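Local coordinates for protein beta-n-acetylhexosaminidase (Streptococcus pneumoniae, PDB 4AZI) that probably removes terminal beta-linked N-acetylglucosamine from glycans by hydrolysis, as a family 20 catalytic module of the pneumococcal enzyme StrH, at residues 59-63 with 64-68; 67-70 with 71-75; 96-99 with 100-104; 119-122 with 123-126; 160-163 with 164-168. The protein carries 2 engineered substitutions. One frame throughout, in Å; residues are numbered along the deposited sequence. Where two conformers were deposited one is given.

Contact 4 and contact 5 are buried, contact 1 is a surface hairpin, and contacts 2 and 3 lie between, each with an inner and an outer helix side. Contacts 1 and 2 share Y67 and A68, because the second hairpin strand runs into helix 69-83. Contact 5 lies against the hairpin, I60 CD1 standing 3.7 Å from K165 CG, and also meets contact 4, where M124 SD is 4.0 Å from L162 CD2. Contact 3 stands apart, its centre about 29 Å from that of contact 1. Chemistry follows place: paired strands in contact 1, water-bridged polar side chains at a helix start in contact 2, and aliphatic, methionine or tyrosine side chains packing one turn apart elsewhere.

Contact 1: residues 59-63 with 64-68; sequences TITAN and GKTYA
Y67 lays its ring along the backbone of the preceding strand and meets I60 at one end and N63 at the other. Its CG stands anti to the carbonyl carbon (chi1 -49°), which directs the ring along that strand. I60 O lies in the ring plane at its edge, 3.4 Å from Y67 CD1, while I60 CG2 packs 4.0 Å from the same carbon. Y67 OH receives a long, weak hydrogen bond from N63 ND2 (3.4 Å), almost straight at 177°, with the amide plane turned 80° to the ring. The stronger partners of this amide lie in helix 153-170: ND2 gives to the carbonyl of E154, and OD1 accepts from N157. The strands form a beta hairpin with a two-residue loop, a type I' turn from A62 to K65, N63 and G64 having positive phi. I60 and Y67 are a hydrogen-bonded pair, I60 N to Y67 O at 3.0 Å and Y67 N to I60 O at 2.7 Å. Next to the turn, A62 N donates to K65 O at 3.1 Å and K65 N back to A62 O at 3.2 Å. I60, A62, K65 and Y67 share one face; T61 and T66, a non-hydrogen-bonded pair, the other.

Contact 2: residues 67-70 with 71-75; sequences YASD and DVKKA
A68 and V72 make the first full backbone bond of helix 69-83: V72 N donates to A68 O at 3.1 Å, and D71 N adds a weak, bent bond to that oxygen. The next two bonds of the series are K73 N to S69 O and K74 N to D70 O, both at 3.0 Å. Water-mediated bonds form a second group. One water accepts from A68 N and donates to D71 OD2 (2.7 Å from the water), so the D71 carboxylate is linked to the backbone N of the N-cap residue through water. A second water joins S69 OG, D70 OD1 and K73 NZ, the last extended from CG to NZ. Direct polar partners lie in the loop before the hairpin, S69 OG bonding M58 N and K73 NZ bonding D56 O. The lysine chain also runs alongside the serine in van der Waals contact, K73 CE 3.7 Å from S69 OG. The apolar contact is V72 CG2 packing 3.8 Å from Y67 CB; V72 has this branch anti to its carbonyl carbon, which directs it back at Y67. This start of the helix follows strand 65-67 directly, V72 touching M58 and A75 packing on A127 and K130 of helix 122-130.

Contact 3: residues 96-99 with 100-104; sequences EVTE and LIEYA
I101 folds back over the backbone of V97, one helical turn earlier, and its chain can be traced outward. CB is 3.5 Å from V97 O. CG1, set anti to the carbonyl carbon of I101 and beside its backbone N (chi1 -62°), turns toward the start of the helix and lies 3.2 Å from V97 O. With chi2 at 177° the chain then runs on extended, and CD1 ends 3.8 Å from V97 CG1, meeting that methyl branch obliquely. The isoleucine tip therefore touches both the carbonyl and the side chain of the residue four places before it. The same carbonyl is a hydrogen-bond acceptor: I101 N donates to V97 O at 3.0 Å with an angle of 168°. Comparable i to i+4 bonds join L100 N to E96 O at 3.0 Å and Y103 N to E99 O at 2.9 Å, the evidence for regular alpha-helix here. T98 and E102 lie side by side on another side of the helix, but the glutamate's inner chain is modelled too close to T98 O, so this pairing is doubtful. E99 and Y103 reach to helix 24-37, in a salt bridge with K28 and a hydrogen bond from Y103 OH to D32. Helix 94-106 packs against three elements: L100 on L24, L27 and V31 of helix 24-37, L100 and I101 on L111 of barrel strand 110-117, and V97 and I101 on F170 of helix 153-170, where V97 also meets F169.

Contact 4: residues 119-122 with 123-126; sequences GHMD and AMLV
L125 N donates to M121 O at 3.1 Å, N-H...O angle 155°, and this bond opens helix 122-130 from its N-cap residue M121. One step on, V126 N makes a weak bond to D122 O, at 3.3 Å but with a favourable angle of 169°. L125 also presses its own side chain on the M121 carbonyl, CG lying 3.2 Å from M121 O. Farther out the contact becomes apolar. The methyl CE of M121 is placed between two helix residues, 3.8 Å from M124 CB and 3.8 Å from L125 CD2, with the methionine chain meeting each of those side chains at about a right angle. CG of M121 stands between the backbone N and the carbonyl carbon (chi1 57°), and a single bend at chi3 turns CE back over the first helical turn. M121 and L125 continue onto M148, M121 also onto V159, and M124 packs on L162 of helix 153-170, while A123 faces T80 of helix 69-83. The segment runs from the loop after barrel strand 110-117 into the short helix 122-130, which lies in the TIM-barrel connection between that strand and helix 153-170. H120, just before the N-cap, lies in the pocket seen to hold the carbamate inhibitor; its ND1 is hydrogen-bonded to D49 and its NE2 to E183, so this helix start borders the family 20 active-site pocket.

Contact 5: residues 160-163 with 164-168; sequences KALI and GKYMD
Helix 153-170, which precedes barrel strand 176-180 in the TIM barrel, packs L162 against Y166 and I163 against M167 one turn apart. L162 and Y166 lie side by side, pointing the same way, and the CE2 corner of the ring meets L162 CG and CD1, each at 3.8 Å. L162 O is also near, 3.4 Å from Y166 CD2, and accepts a hydrogen bond from Y166 N at 3.2 Å, N-H...O angle 171°. Y166 OH is bonded to the carbonyl of F53, which probably holds the outer end of the ring in place. I163 and M167 meet through the methyls I163 CG2 and M167 CE at 3.9 Å; M167 keeps its chain extended beyond CG, which lets CE reach I163 CG2, and its CG passes 3.2 Å from I163 O. Backbone bonds G164 N to K160 O at 2.9 Å and M167 N to I163 O at 2.9 Å continue the regular ladder. Different sides of the helix serve different neighbours. I163 lies on I115 and S117 of strand 110-117, M167 on M216 and A217 of helix 203-219, and A161, L162 and K165 hold I60 of hairpin strand 60-62.

Contact 1: residues 59-63 with 64-68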
loop_
_atom_site.group_PDB
_atom_site.type_symbol
_atom_site.label_atom_id
_atom_site.label_comp_id
_atom_site.label_asym_id
_atom_site.label_seq_id
_atom_site.Cartn_x
_atom_site.Cartn_y
_atom_site.Cartn_z
ATOM N N THR A 59 -16.262 -16.356 -7.770
ATOM C CA THR A 59 -16.261 -17.250 -8.927
ATOM C C THR A 59 -15.139 -16.844 -9.875
ATOM O O THR A 59 -15.000 -15.669 -10.212
ATOM C CB THR A 59 -17.615 -17.208 -9.681
ATOM O OG1 THR A 59 -18.676 -17.576 -8.794
ATOM C CG2 THR A 59 -17.609 -18.148 -10.878
ATOM N N ILE A 60 -14.350 -17.826 -10.305
ATOM C CA ILE A 60 -13.226 -17.587 -11.204
ATOM C C ILE A 60 -13.364 -18.433 -12.461
ATOM O O ILE A 60 -13.644 -19.630 -12.385
ATOM C CB ILE A 60 -11.865 -17.892 -10.511
ATOM C CG1 ILE A 60 -11.600 -16.951 -9.325
ATOM C CG2 ILE A 60 -10.711 -17.854 -11.507
ATOM C CD1 ILE A 60 -11.584 -15.474 -9.657
ATOM N N THR A 61 -13.165 -17.803 -13.614
ATOM C CA THR A 61 -13.081 -18.524 -14.874
ATOM C C THR A 61 -11.680 -18.387 -15.459
ATOM O O THR A 61 -11.210 -17.285 -15.693
ATOM C CB THR A 61 -14.117 -18.006 -15.881
ATOM O OG1 THR A 61 -15.398 -18.024 -15.262
ATOM C CG2 THR A 61 -14.161 -18.888 -17.125
ATOM N N ALA A 62 -11.032 -19.528 -15.678
ATOM C CA ALA A 62 -9.687 -19.605 -16.239
ATOM C C ALA A 62 -9.416 -21.042 -16.660
ATOM O O ALA A 62 -10.003 -21.979 -16.113
ATOM C CB ALA A 62 -8.647 -19.158 -15.219
ATOM N N ASN A 63 -8.524 -21.206 -17.630
ATOM C CA ASN A 63 -8.066 -22.526 -18.055
ATOM C C ASN A 63 -9.183 -23.384 -18.638
ATOM O O ASN A 63 -9.150 -24.608 -18.518
ATOM C CB ASN A 63 -7.382 -23.256 -16.893
ATOM C CG ASN A 63 -6.155 -22.525 -16.389
ATOM O OD1 ASN A 63 -5.310 -22.108 -17.176
ATOM N ND2 ASN A 63 -6.047 -22.375 -15.076
ATOM N N GLY A 64 -10.168 -22.728 -19.249
ATOM C CA GLY A 64 -11.300 -23.406 -19.890
ATOM C C GLY A 64 -12.394 -23.878 -18.950
ATOM O O GLY A 64 -13.371 -24.495 -19.385
ATOM N N LYS A 65 -12.251 -23.571 -17.663
ATOM C CA LYS A 65 -13.212 -24.027 -16.665
ATOM C C LYS A 65 -13.589 -22.927 -15.682
ATOM O O LYS A 65 -13.045 -21.824 -15.733
ATOM C CB LYS A 65 -12.655 -25.242 -15.912
ATOM C CG LYS A 65 -11.391 -24.964 -15.112
ATOM C CD LYS A 65 -11.248 -25.925 -13.939
ATOM C CE LYS A 65 -10.814 -27.316 -14.385
ATOM N NZ LYS A 65 -9.543 -27.287 -15.160
ATOM N N THR A 66 -14.558 -23.222 -14.816
ATOM C CA THR A 66 -14.914 -22.313 -13.739
ATOM C C THR A 66 -14.653 -22.940 -12.391
ATOM O O THR A 66 -14.829 -24.145 -12.203
ATOM C CB THR A 66 -16.386 -21.854 -13.793
ATOM O OG1 THR A 66 -17.257 -22.972 -13.568
ATOM C CG2 THR A 66 -16.682 -21.226 -15.128
ATOM N N TYR A 67 -14.220 -22.100 -11.462
ATOM C CA TYR A 67 -14.053 -22.492 -10.076
ATOM C C TYR A 67 -15.139 -21.740 -9.329
ATOM O O TYR A 67 -15.193 -20.503 -9.366
ATOM C CB TYR A 67 -12.651 -22.117 -9.560
ATOM C CG TYR A 67 -11.506 -22.556 -10.472
ATOM C CD1 TYR A 67 -11.229 -21.863 -11.649
ATOM C CD2 TYR A 67 -10.715 -23.663 -10.163
ATOM C CE1 TYR A 67 -10.202 -22.253 -12.494
ATOM C CE2 TYR A 67 -9.670 -24.062 -11.001
ATOM C CZ TYR A 67 -9.427 -23.351 -12.167
ATOM O OH TYR A 67 -8.406 -23.710 -13.024
ATOM N N ALA A 68 -16.026 -22.500 -8.695
ATOM C CA ALA A 68 -17.212 -21.957 -8.022
ATOM C C ALA A 68 -16.842 -21.081 -6.830
ATOM O O ALA A 68 -15.832 -21.326 -6.165
ATOM C CB ALA A 68 -18.129 -23.087 -7.587
HETATM O O HOH W 1 -8.520 -27.810 -17.794
#

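Contact 2: residues 67-70 with 71-75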
loop_
_atom_site.group_PDB
_atom_site.type_symbol
_atom_site.label_atom_id
_atom_site.label_comp_id
_atom_site.label_asym_id
_atom_site.label_seq_id
_atom_site.Cartn_x
_atom_site.Cartn_y
_atom_site.Cartn_z
ATOM N N TYR A 67 -14.220 -22.100 -11.462
ATOM C CA TYR A 67 -14.053 -22.492 -10.076
ATOM C C TYR A 67 -15.139 -21.740 -9.329
ATOM O O TYR A 67 -15.193 -20.503 -9.366
ATOM C CB TYR A 67 -12.651 -22.117 -9.560
ATOM C CG TYR A 67 -11.506 -22.556 -10.472
ATOM C CD1 TYR A 67 -11.229 -21.863 -11.649
ATOM C CD2 TYR A 67 -10.715 -23.663 -10.163
ATOM C CE1 TYR A 67 -10.202 -22.253 -12.494
ATOM C CE2 TYR A 67 -9.670 -24.062 -11.001
ATOM C CZ TYR A 67 -9.427 -23.351 -12.167
ATOM O OH TYR A 67 -8.406 -23.710 -13.024
ATOM N N ALA A 68 -16.026 -22.500 -8.695
ATOM C CA ALA A 68 -17.212 -21.957 -8.022
ATOM C C ALA A 68 -16.842 -21.081 -6.830
ATOM O O ALA A 68 -15.832 -21.326 -6.165
ATOM C CB ALA A 68 -18.129 -23.087 -7.587
ATOM N N SER A 69 -17.667 -20.073 -6.561
ATOM C CA SER A 69 -17.403 -19.112 -5.484
ATOM C C SER A 69 -17.108 -19.736 -4.117
ATOM O O SER A 69 -16.144 -19.342 -3.475
ATOM C CB SER A 69 -18.530 -18.081 -5.360
ATOM O OG SER A 69 -18.255 -17.146 -4.321
ATOM N N ASP A 70 -17.929 -20.693 -3.681
ATOM C CA ASP A 70 -17.747 -21.336 -2.368
ATOM C C ASP A 70 -16.419 -22.077 -2.254
ATOM O O ASP A 70 -15.793 -22.075 -1.199
ATOM C CB ASP A 70 -18.876 -22.330 -2.061
ATOM C CG ASP A 70 -20.196 -21.655 -1.753
ATOM O OD1 ASP A 70 -20.221 -20.460 -1.376
ATOM O OD2 ASP A 70 -21.227 -22.350 -1.893
ATOM N N ASP A 71 -16.014 -22.732 -3.339
ATOM C CA ASP A 71 -14.778 -23.507 -3.359
ATOM C C ASP A 71 -13.549 -22.612 -3.322
ATOM O O ASP A 71 -12.538 -22.955 -2.699
ATOM C CB ASP A 71 -14.728 -24.397 -4.593
ATOM C CG ASP A 71 -15.801 -25.464 -4.579
ATOM O OD1 ASP A 71 -16.378 -25.724 -3.500
ATOM O OD2 ASP A 71 -16.059 -26.041 -5.647
ATOM N N VAL A 72 -13.647 -21.465 -3.989
ATOM C CA VAL A 72 -12.562 -20.485 -3.995
ATOM C C VAL A 72 -12.404 -19.888 -2.597
ATOM O O VAL A 72 -11.293 -19.836 -2.055
ATOM C CB VAL A 72 -12.792 -19.400 -5.064
ATOM C CG1 VAL A 72 -11.834 -18.235 -4.877
ATOM C CG2 VAL A 72 -12.648 -19.998 -6.461
ATOM N N LYS A 73 -13.521 -19.469 -2.008
ATOM C CA LYS A 73 -13.523 -18.948 -0.639
ATOM C C LYS A 73 -12.920 -19.937 0.362
ATOM O O LYS A 73 -12.105 -19.554 1.197
ATOM C CB LYS A 73 -14.930 -18.561 -0.202
ATOM C CG LYS A 73 -15.500 -17.353 -0.923
ATOM C CD LYS A 73 -16.933 -17.084 -0.490
ATOM C CE LYS A 73 -17.369 -15.727 -0.994
ATOM N NZ LYS A 73 -18.770 -15.383 -0.643
ATOM N N LYS A 74 -13.329 -21.205 0.265
ATOM C CA LYS A 74 -12.817 -22.261 1.139
ATOM C C LYS A 74 -11.313 -22.477 0.944
ATOM O O LYS A 74 -10.563 -22.582 1.915
ATOM C CB LYS A 74 -13.597 -23.561 0.921
ATOM C CG LYS A 74 -13.249 -24.669 1.899
ATOM C CD LYS A 74 -14.346 -25.724 1.978
ATOM C CE LYS A 74 -13.861 -26.968 2.709
ATOM N NZ LYS A 74 -12.798 -27.685 1.952
ATOM N N ALA A 75 -10.882 -22.522 -0.314
ATOM C CA ALA A 75 -9.478 -22.704 -0.652
ATOM C C ALA A 75 -8.593 -21.575 -0.106
ATOM O O ALA A 75 -7.552 -21.838 0.502
ATOM C CB ALA A 75 -9.319 -22.829 -2.161
HETATM O O HOH W 2 -15.580 -25.473 -8.226
HETATM O O HOH W 3 -19.771 -17.700 -2.247
#

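Contact 3: residues 96-99 with 100-104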
loop_
_atom_site.group_PDB
_atom_site.type_symbol
_atom_site.label_atom_id
_atom_site.label_comp_id
_atom_site.label_asym_id
_atom_site.label_seq_id
_atom_site.Cartn_x
_atom_site.Cartn_y
_atom_site.Cartn_z
ATOM N N GLU A 96 -17.181 -4.942 4.597
ATOM C CA GLU A 96 -16.246 -4.232 5.461
ATOM C C GLU A 96 -15.282 -3.302 4.698
ATOM O O GLU A 96 -15.072 -2.158 5.110
ATOM C CB GLU A 96 -15.476 -5.211 6.351
ATOM C CG GLU A 96 -16.327 -5.906 7.406
ATOM C CD GLU A 96 -15.557 -6.958 8.177
ATOM O OE1 GLU A 96 -14.755 -7.693 7.560
ATOM O OE2 GLU A 96 -15.749 -7.053 9.409
ATOM N N VAL A 97 -14.694 -3.783 3.602
ATOM C CA VAL A 97 -13.811 -2.932 2.793
ATOM C C VAL A 97 -14.610 -1.788 2.147
ATOM O O VAL A 97 -14.125 -0.660 2.062
ATOM C CB VAL A 97 -12.994 -3.742 1.757
ATOM C CG1 VAL A 97 -12.278 -2.830 0.770
ATOM C CG2 VAL A 97 -11.984 -4.650 2.450
ATOM N N THR A 98 -15.837 -2.076 1.711
ATOM C CA THR A 98 -16.711 -1.042 1.133
ATOM C C THR A 98 -16.936 0.082 2.159
ATOM O O THR A 98 -16.795 1.264 1.829
ATOM C CB THR A 98 -18.060 -1.628 0.640
ATOM O OG1 THR A 98 -17.807 -2.699 -0.277
ATOM C CG2 THR A 98 -18.915 -0.569 -0.055
ATOM N N GLU A 99 -17.250 -0.300 3.396
ATOM C CA GLU A 99 -17.450 0.651 4.494
ATOM C C GLU A 99 -16.183 1.440 4.845
ATOM O O GLU A 99 -16.264 2.630 5.143
ATOM C CB GLU A 99 -17.994 -0.056 5.744
ATOM C CG GLU A 99 -18.066 0.836 6.983
ATOM C CD GLU A 99 -18.909 0.260 8.117
ATOM O OE1 GLU A 99 -19.308 -0.923 8.040
ATOM O OE2 GLU A 99 -19.179 0.996 9.086
ATOM N N LEU A 100 -15.023 0.780 4.824
ATOM C CA LEU A 100 -13.753 1.463 5.113
ATOM C C LEU A 100 -13.465 2.543 4.068
ATOM O O LEU A 100 -13.083 3.666 4.405
ATOM C CB LEU A 100 -12.588 0.463 5.208
ATOM C CG LEU A 100 -11.185 0.997 5.522
ATOM C CD1 LEU A 100 -11.086 1.548 6.947
ATOM C CD2 LEU A 100 -10.161 -0.107 5.310
ATOM N N ILE A 101 -13.663 2.193 2.802
ATOM C CA ILE A 101 -13.487 3.124 1.691
ATOM C C ILE A 101 -14.437 4.332 1.769
ATOM O O ILE A 101 -13.996 5.471 1.647
ATOM C CB ILE A 101 -13.603 2.393 0.338
ATOM C CG1 ILE A 101 -12.489 1.334 0.225
ATOM C CG2 ILE A 101 -13.545 3.390 -0.820
ATOM C CD1 ILE A 101 -12.535 0.494 -1.037
ATOM N N GLU A 102 -15.729 4.088 1.985
ATOM C CA GLU A 102 -16.692 5.175 2.189
ATOM C C GLU A 102 -16.286 6.048 3.372
ATOM O O GLU A 102 -16.294 7.280 3.271
ATOM C CB GLU A 102 -18.104 4.639 2.461
ATOM C CG GLU A 102 -18.561 3.500 1.573
ATOM C CD GLU A 102 -19.782 3.831 0.740
ATOM O OE1 GLU A 102 -19.820 4.924 0.132
ATOM O OE2 GLU A 102 -20.702 2.980 0.685
ATOM N N TYR A 103 -15.953 5.400 4.494
ATOM C CA TYR A 103 -15.590 6.091 5.744
ATOM C C TYR A 103 -14.364 6.974 5.556
ATOM O O TYR A 103 -14.352 8.138 5.980
ATOM C CB TYR A 103 -15.332 5.074 6.861
ATOM C CG TYR A 103 -14.994 5.672 8.210
ATOM C CD1 TYR A 103 -16.000 6.116 9.067
ATOM C CD2 TYR A 103 -13.666 5.776 8.642
ATOM C CE1 TYR A 103 -15.697 6.658 10.310
ATOM C CE2 TYR A 103 -13.352 6.320 9.882
ATOM C CZ TYR A 103 -14.374 6.758 10.714
ATOM O OH TYR A 103 -14.086 7.298 11.950
ATOM N N ALA A 104 -13.339 6.407 4.920
ATOM C CA ALA A 104 -12.132 7.148 4.578
ATOM C C ALA A 104 -12.466 8.327 3.658
ATOM O O ALA A 104 -11.948 9.433 3.853
ATOM C CB ALA A 104 -11.098 6.232 3.943
#

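Contact 4: residues 119-122 with 123-126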
loop_
_atom_site.group_PDB
_atom_site.type_symbol
_atom_site.label_atom_id
_atom_site.label_comp_id
_atom_site.label_asym_id
_atom_site.label_seq_id
_atom_site.Cartn_x
_atom_site.Cartn_y
_atom_site.Cartn_z
ATOM N N GLY A 119 5.316 -12.982 -6.033
ATOM C CA GLY A 119 5.882 -13.313 -4.727
ATOM C C GLY A 119 4.863 -13.012 -3.652
ATOM O O GLY A 119 3.764 -12.556 -3.954
ATOM N N HIS A 120 5.215 -13.277 -2.397
ATOM C CA HIS A 120 4.353 -12.958 -1.255
ATOM C C HIS A 120 2.918 -13.420 -1.432
ATOM O O HIS A 120 1.968 -12.695 -1.118
ATOM C CB HIS A 120 4.418 -11.464 -0.958
ATOM C CG HIS A 120 5.759 -11.010 -0.448
ATOM N ND1 HIS A 120 6.193 -11.292 0.801
ATOM C CD2 HIS A 120 6.765 -10.266 -1.056
ATOM C CE1 HIS A 120 7.416 -10.756 0.975
ATOM N NE2 HIS A 120 7.762 -10.128 -0.163
ATOM N N MET A 121 2.761 -14.644 -1.925
ATOM C CA MET A 121 1.444 -15.190 -2.240
ATOM C C MET A 121 1.285 -16.625 -1.738
ATOM O O MET A 121 0.702 -17.474 -2.423
ATOM C CB MET A 121 1.164 -15.094 -3.747
ATOM C CG MET A 121 2.204 -15.783 -4.614
ATOM S SD MET A 121 1.815 -15.781 -6.365
ATOM C CE MET A 121 0.404 -16.879 -6.436
ATOM N N ASP A 122 1.770 -16.872 -0.518
ATOM C CA ASP A 122 1.650 -18.179 0.140
ATOM C C ASP A 122 0.209 -18.693 0.079
ATOM O O ASP A 122 -0.041 -19.860 -0.229
ATOM C CB ASP A 122 2.055 -18.086 1.621
ATOM C CG ASP A 122 3.437 -17.464 1.842
ATOM O OD1 ASP A 122 3.732 -16.388 1.276
ATOM O OD2 ASP A 122 4.219 -18.040 2.634
ATOM N N ALA A 123 -0.736 -17.817 0.403
ATOM C CA ALA A 123 -2.133 -18.215 0.536
ATOM C C ALA A 123 -2.723 -18.659 -0.793
ATOM O O ALA A 123 -3.426 -19.669 -0.845
ATOM C CB ALA A 123 -2.956 -17.094 1.149
ATOM N N MET A 124 -2.410 -17.921 -1.860
ATOM C CA MET A 124 -2.912 -18.233 -3.196
ATOM C C MET A 124 -2.346 -19.549 -3.721
ATOM O O MET A 124 -3.043 -20.289 -4.409
ATOM C CB MET A 124 -2.609 -17.099 -4.179
ATOM C CG MET A 124 -3.289 -15.776 -3.857
ATOM S SD MET A 124 -2.973 -14.639 -5.211
ATOM C CE MET A 124 -2.981 -13.049 -4.401
ATOM N N LEU A 125 -1.096 -19.844 -3.371
ATOM C CA LEU A 125 -0.435 -21.084 -3.787
ATOM C C LEU A 125 -1.122 -22.334 -3.235
ATOM O O LEU A 125 -1.385 -23.275 -3.974
ATOM C CB LEU A 125 1.052 -21.069 -3.397
ATOM C CG LEU A 125 1.960 -19.997 -4.010
ATOM C CD1 LEU A 125 3.303 -19.986 -3.297
ATOM C CD2 LEU A 125 2.148 -20.148 -5.516
ATOM N N VAL A 126 -1.404 -22.335 -1.935
ATOM C CA VAL A 126 -2.117 -23.432 -1.285
ATOM C C VAL A 126 -3.577 -23.480 -1.750
ATOM O O VAL A 126 -4.139 -24.564 -1.961
ATOM C CB VAL A 126 -2.041 -23.299 0.258
ATOM C CG1 VAL A 126 -2.898 -24.350 0.952
ATOM C CG2 VAL A 126 -0.589 -23.388 0.729
#

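Contact 5: residues 160-163 with 164-168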
loop_
_atom_site.group_PDB
_atom_site.type_symbol
_atom_site.label_atom_id
_atom_site.label_comp_id
_atom_site.label_asym_id
_atom_site.label_seq_id
_atom_site.Cartn_x
_atom_site.Cartn_y
_atom_site.Cartn_z
ATOM N N LYS A 160 -4.084 -14.401 -12.457
ATOM C CA LYS A 160 -4.486 -13.244 -13.249
ATOM C C LYS A 160 -5.993 -12.994 -13.215
ATOM O O LYS A 160 -6.431 -11.845 -13.111
ATOM C CB LYS A 160 -4.041 -13.390 -14.704
ATOM C CG LYS A 160 -2.551 -13.215 -14.922
ATOM C CD LYS A 160 -2.246 -13.159 -16.405
ATOM C CE LYS A 160 -1.115 -14.097 -16.776
ATOM N NZ LYS A 160 -0.836 -14.042 -18.242
ATOM N N ALA A 161 -6.773 -14.071 -13.326
ATOM C CA ALA A 161 -8.224 -13.979 -13.263
ATOM C C ALA A 161 -8.663 -13.505 -11.881
ATOM O O ALA A 161 -9.517 -12.624 -11.780
ATOM C CB ALA A 161 -8.873 -15.321 -13.607
ATOM N N LEU A 162 -8.059 -14.077 -10.833
ATOM C CA LEU A 162 -8.333 -13.688 -9.436
ATOM C C LEU A 162 -8.034 -12.212 -9.181
ATOM O O LEU A 162 -8.860 -11.490 -8.629
ATOM C CB LEU A 162 -7.532 -14.554 -8.458
ATOM C CG LEU A 162 -7.787 -14.283 -6.966
ATOM C CD1 LEU A 162 -9.249 -14.542 -6.630
ATOM C CD2 LEU A 162 -6.873 -15.149 -6.109
ATOM N N ILE A 163 -6.854 -11.763 -9.597
ATOM C CA ILE A 163 -6.494 -10.350 -9.432
ATOM C C ILE A 163 -7.401 -9.432 -10.254
ATOM O O ILE A 163 -7.700 -8.318 -9.828
ATOM C CB ILE A 163 -4.995 -10.102 -9.685
ATOM C CG1 ILE A 163 -4.210 -10.605 -8.470
ATOM C CG2 ILE A 163 -4.713 -8.618 -9.891
ATOM C CD1 ILE A 163 -2.793 -10.995 -8.779
ATOM N N GLY A 164 -7.839 -9.917 -11.415
ATOM C CA GLY A 164 -8.869 -9.246 -12.219
ATOM C C GLY A 164 -10.161 -8.980 -11.458
ATOM O O GLY A 164 -10.713 -7.873 -11.523
ATOM N N LYS A 165 -10.660 -9.988 -10.741
ATOM C CA LYS A 165 -11.864 -9.827 -9.917
ATOM C C LYS A 165 -11.678 -8.776 -8.832
ATOM O O LYS A 165 -12.511 -7.882 -8.708
ATOM C CB LYS A 165 -12.340 -11.152 -9.312
ATOM C CG LYS A 165 -12.967 -12.104 -10.317
ATOM C CD LYS A 165 -14.226 -11.543 -10.967
ATOM C CE LYS A 165 -14.658 -12.460 -12.102
ATOM N NZ LYS A 165 -15.869 -11.991 -12.834
ATOM N N TYR A 166 -10.587 -8.864 -8.065
ATOM C CA TYR A 166 -10.280 -7.824 -7.073
ATOM C C TYR A 166 -10.223 -6.438 -7.718
ATOM O O TYR A 166 -10.788 -5.485 -7.188
ATOM C CB TYR A 166 -8.974 -8.110 -6.311
ATOM C CG TYR A 166 -9.045 -9.251 -5.316
ATOM C CD1 TYR A 166 -9.885 -9.186 -4.199
ATOM C CD2 TYR A 166 -8.253 -10.388 -5.477
ATOM C CE1 TYR A 166 -9.946 -10.227 -3.283
ATOM C CE2 TYR A 166 -8.305 -11.436 -4.564
ATOM C CZ TYR A 166 -9.156 -11.348 -3.468
ATOM O OH TYR A 166 -9.212 -12.373 -2.557
ATOM N N MET A 167 -9.551 -6.333 -8.864
ATOM C CA MET A 167 -9.473 -5.061 -9.584
ATOM C C MET A 167 -10.872 -4.581 -10.019
ATOM O O MET A 167 -11.157 -3.374 -9.986
ATOM C CB MET A 167 -8.549 -5.175 -10.798
ATOM C CG MET A 167 -7.065 -5.227 -10.503
ATOM S SD MET A 167 -6.202 -5.344 -12.087
ATOM C CE MET A 167 -4.482 -5.146 -11.600
ATOM N N ASP A 168 -11.736 -5.532 -10.394
ATOM C CA ASP A 168 -13.140 -5.252 -10.704
ATOM C C ASP A 168 -13.866 -4.578 -9.527
ATOM O O ASP A 168 -14.577 -3.586 -9.723
ATOM C CB ASP A 168 -13.873 -6.518 -11.222
ATOM C CG ASP A 168 -13.371 -6.966 -12.616
ATOM O OD1 ASP A 168 -12.785 -6.137 -13.322
ATOM O OD2 ASP A 168 -13.555 -8.141 -13.020
#